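Asp/Glu-specific dipeptidyl-peptidase (Flavobacterium psychrophilum, PDB 5JXF) removes dipeptides from the N-terminus of oligopeptides as a serine peptidase of family S46, cutting strictly after aspartate or glutamate. Local coordinates at residues A[185-190]-A[200-205]. Residues are numbered along the deposited sequence; the frame is centred on the assembly and turned at random.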
loop_
_atom_site.group_PDB
_atom_site.type_symbol
_atom_site.label_atom_id
_atom_site.label_comp_id
_atom_site.label_asym_id
_atom_site.label_seq_id
_atom_site.Cartn_x
_atom_site.Cartn_y
_atom_site.Cartn_z
ATOM N N GLN A 185 21.826 42.502 17.565
ATOM C CA GLN A 185 21.621 41.780 16.341
ATOM C C GLN A 185 22.908 41.203 15.796
ATOM O O GLN A 185 24.004 41.575 16.228
ATOM C CB GLN A 185 20.977 42.689 15.295
ATOM C CG GLN A 185 19.611 43.216 15.730
ATOM C CD GLN A 185 19.084 44.312 14.817
ATOM O OE1 GLN A 185 19.838 44.940 14.046
ATOM N NE2 GLN A 185 17.789 44.558 14.903
ATOM N N GLU A 186 22.752 40.318 14.820
ATOM C CA GLU A 186 23.859 39.606 14.181
ATOM C C GLU A 186 23.701 39.576 12.666
ATOM O O GLU A 186 22.588 39.464 12.142
ATOM C CB GLU A 186 23.959 38.172 14.701
ATOM C CG GLU A 186 24.493 38.053 16.107
ATOM C CD GLU A 186 24.260 36.673 16.685
ATOM O OE1 GLU A 186 24.684 35.675 16.038
ATOM O OE2 GLU A 186 23.644 36.596 17.780
ATOM N N ASN A 187 24.829 39.674 11.972
ATOM C CA ASN A 187 24.859 39.538 10.533
ATOM C C ASN A 187 25.290 38.141 10.128
ATOM O O ASN A 187 26.075 37.509 10.835
ATOM C CB ASN A 187 25.789 40.579 9.941
ATOM C CG ASN A 187 25.265 41.964 10.152
ATOM O OD1 ASN A 187 24.058 42.135 10.357
ATOM N ND2 ASN A 187 26.152 42.966 10.128
ATOM N N LYS A 188 24.751 37.671 9.003
ATOM C CA LYS A 188 25.078 36.368 8.417
ATOM C C LYS A 188 24.986 36.483 6.907
ATOM O O LYS A 188 23.922 36.788 6.388
ATOM C CB LYS A 188 24.124 35.271 8.918
ATOM C CG LYS A 188 24.330 33.911 8.250
ATOM C CD LYS A 188 25.767 33.431 8.424
ATOM C CE LYS A 188 25.946 31.985 7.978
ATOM N NZ LYS A 188 27.343 31.537 8.238
ATOM N N VAL A 189 26.093 36.249 6.207
ATOM C CA VAL A 189 26.120 36.325 4.754
ATOM C C VAL A 189 25.921 34.927 4.154
ATOM O O VAL A 189 26.579 33.975 4.564
ATOM C CB VAL A 189 27.451 36.932 4.239
ATOM C CG1 VAL A 189 27.516 36.874 2.730
ATOM C CG2 VAL A 189 27.623 38.380 4.738
ATOM N N ARG A 190 25.007 34.816 3.194
ATOM C CA ARG A 190 24.685 33.537 2.585
ATOM C C ARG A 190 24.938 33.543 1.106
ATOM O O ARG A 190 24.805 34.573 0.445
ATOM C CB ARG A 190 23.217 33.173 2.831
ATOM C CG ARG A 190 22.875 32.966 4.264
ATOM C CD ARG A 190 23.346 31.605 4.775
ATOM N NE ARG A 190 22.855 31.419 6.138
ATOM C CZ ARG A 190 22.803 30.258 6.781
ATOM N NH1 ARG A 190 23.240 29.147 6.201
ATOM N NH2 ARG A 190 22.318 30.217 8.016
ATOM N N LEU A 200 23.255 39.335 2.591
ATOM C CA LEU A 200 23.421 39.425 4.038
ATOM C C LEU A 200 22.100 39.590 4.755
ATOM O O LEU A 200 21.273 40.425 4.393
ATOM C CB LEU A 200 24.350 40.595 4.414
ATOM C CG LEU A 200 24.558 40.874 5.914
ATOM C CD1 LEU A 200 25.937 41.483 6.151
ATOM C CD2 LEU A 200 23.485 41.779 6.513
ATOM N N PHE A 201 21.952 38.818 5.824
ATOM C CA PHE A 201 20.773 38.836 6.663
ATOM C C PHE A 201 21.122 39.415 8.020
ATOM O O PHE A 201 21.964 38.877 8.743
ATOM C CB PHE A 201 20.200 37.414 6.826
ATOM C CG PHE A 201 19.622 36.844 5.563
ATOM C CD1 PHE A 201 20.451 36.423 4.532
ATOM C CD2 PHE A 201 18.250 36.701 5.418
ATOM C CE1 PHE A 201 19.921 35.883 3.365
ATOM C CE2 PHE A 201 17.712 36.171 4.257
ATOM C CZ PHE A 201 18.548 35.757 3.228
ATOM N N VAL A 202 20.485 40.532 8.346
ATOM C CA VAL A 202 20.508 41.048 9.696
ATOM C C VAL A 202 19.476 40.260 10.485
ATOM O O VAL A 202 18.346 40.080 10.030
ATOM C CB VAL A 202 20.165 42.546 9.767
ATOM C CG1 VAL A 202 20.124 42.984 11.216
ATOM C CG2 VAL A 202 21.174 43.378 8.971
ATOM N N THR A 203 19.859 39.801 11.667
ATOM C CA THR A 203 19.017 38.894 12.415
ATOM C C THR A 203 19.084 39.162 13.892
ATOM O O THR A 203 20.031 39.815 14.395
ATOM C CB THR A 203 19.428 37.414 12.197
ATOM O OG1 THR A 203 20.666 37.167 12.877
ATOM C CG2 THR A 203 19.582 37.091 10.706
ATOM N N GLU A 204 18.062 38.673 14.580
ATOM C CA GLU A 204 18.021 38.641 16.034
ATOM C C GLU A 204 17.955 37.184 16.490
ATOM O O GLU A 204 17.004 36.468 16.180
ATOM C CB GLU A 204 16.821 39.425 16.577
ATOM C CG GLU A 204 16.762 40.876 16.126
ATOM C CD GLU A 204 15.700 41.679 16.882
ATOM O OE1 GLU A 204 14.788 41.052 17.490
ATOM O OE2 GLU A 204 15.783 42.936 16.864
ATOM N N VAL A 205 18.965 36.759 17.239
ATOM C CA VAL A 205 19.035 35.382 17.703
ATOM C C VAL A 205 18.611 35.249 19.144
ATOM O O VAL A 205 19.344 35.639 20.051
ATOM C CB VAL A 205 20.451 34.832 17.552
ATOM C CG1 VAL A 205 20.472 33.324 17.862
ATOM C CG2 VAL A 205 20.954 35.105 16.149
HETATM O O HOH W 1 21.033 38.235 17.888
#
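Gln185 and Glu204 both set CG anti to the carbonyl carbon (chi1 -61° and -57°) and run on extended, which brings amide and carboxylate together. Gln185 NE2 gives an almost straight bond to Glu204 OE2 (3.2 Å). Glu204 OE2 lies in the plane of the Gln185 amide and accepts through its anti lone pair. Trp184 NE1 also bonds this OE2, and Gln185 OE1 takes the backbone N of Glu182. Thr203 turns OG1 between its backbone N and carbonyl carbon (chi1 72°). This carries Thr203 OG1 above the carbonyl plane of Glu186, where it donates to Glu186 O at 3.1 Å. Thr203 N also donates to Glu186 O (2.8 Å), and the carbonyl is gripped by two donors. Two-way backbone bonds join Glu186 with Thr203 and Lys188 with Phe201, hydrogen-bonded pairs of the antiparallel hairpin formed by strands 186-192 and 197-214. A water bridges Glu186 OE2 and Val205 N. On the face of Asn187, Val189, Leu200 and Val202, Val189 CG2 meets Leu200 CD1 at 3.8 Å. Asn187 OD1 lies against Val202 CG2 (3.4 Å) and is buried without a polar partner, while its ND2 bonds Thr176 O and Phe179 O. With Gln185 replaced by an alanine, Glu204 OE2 would probably lose one donor and Glu182 N its acceptor, with a gap beside Val202 CG1. Helix 162-178 packs on Val189 and Leu200, and strand 138-146 pairs with the far edge of 200-205, making the hairpin part of the larger antiparallel sheet.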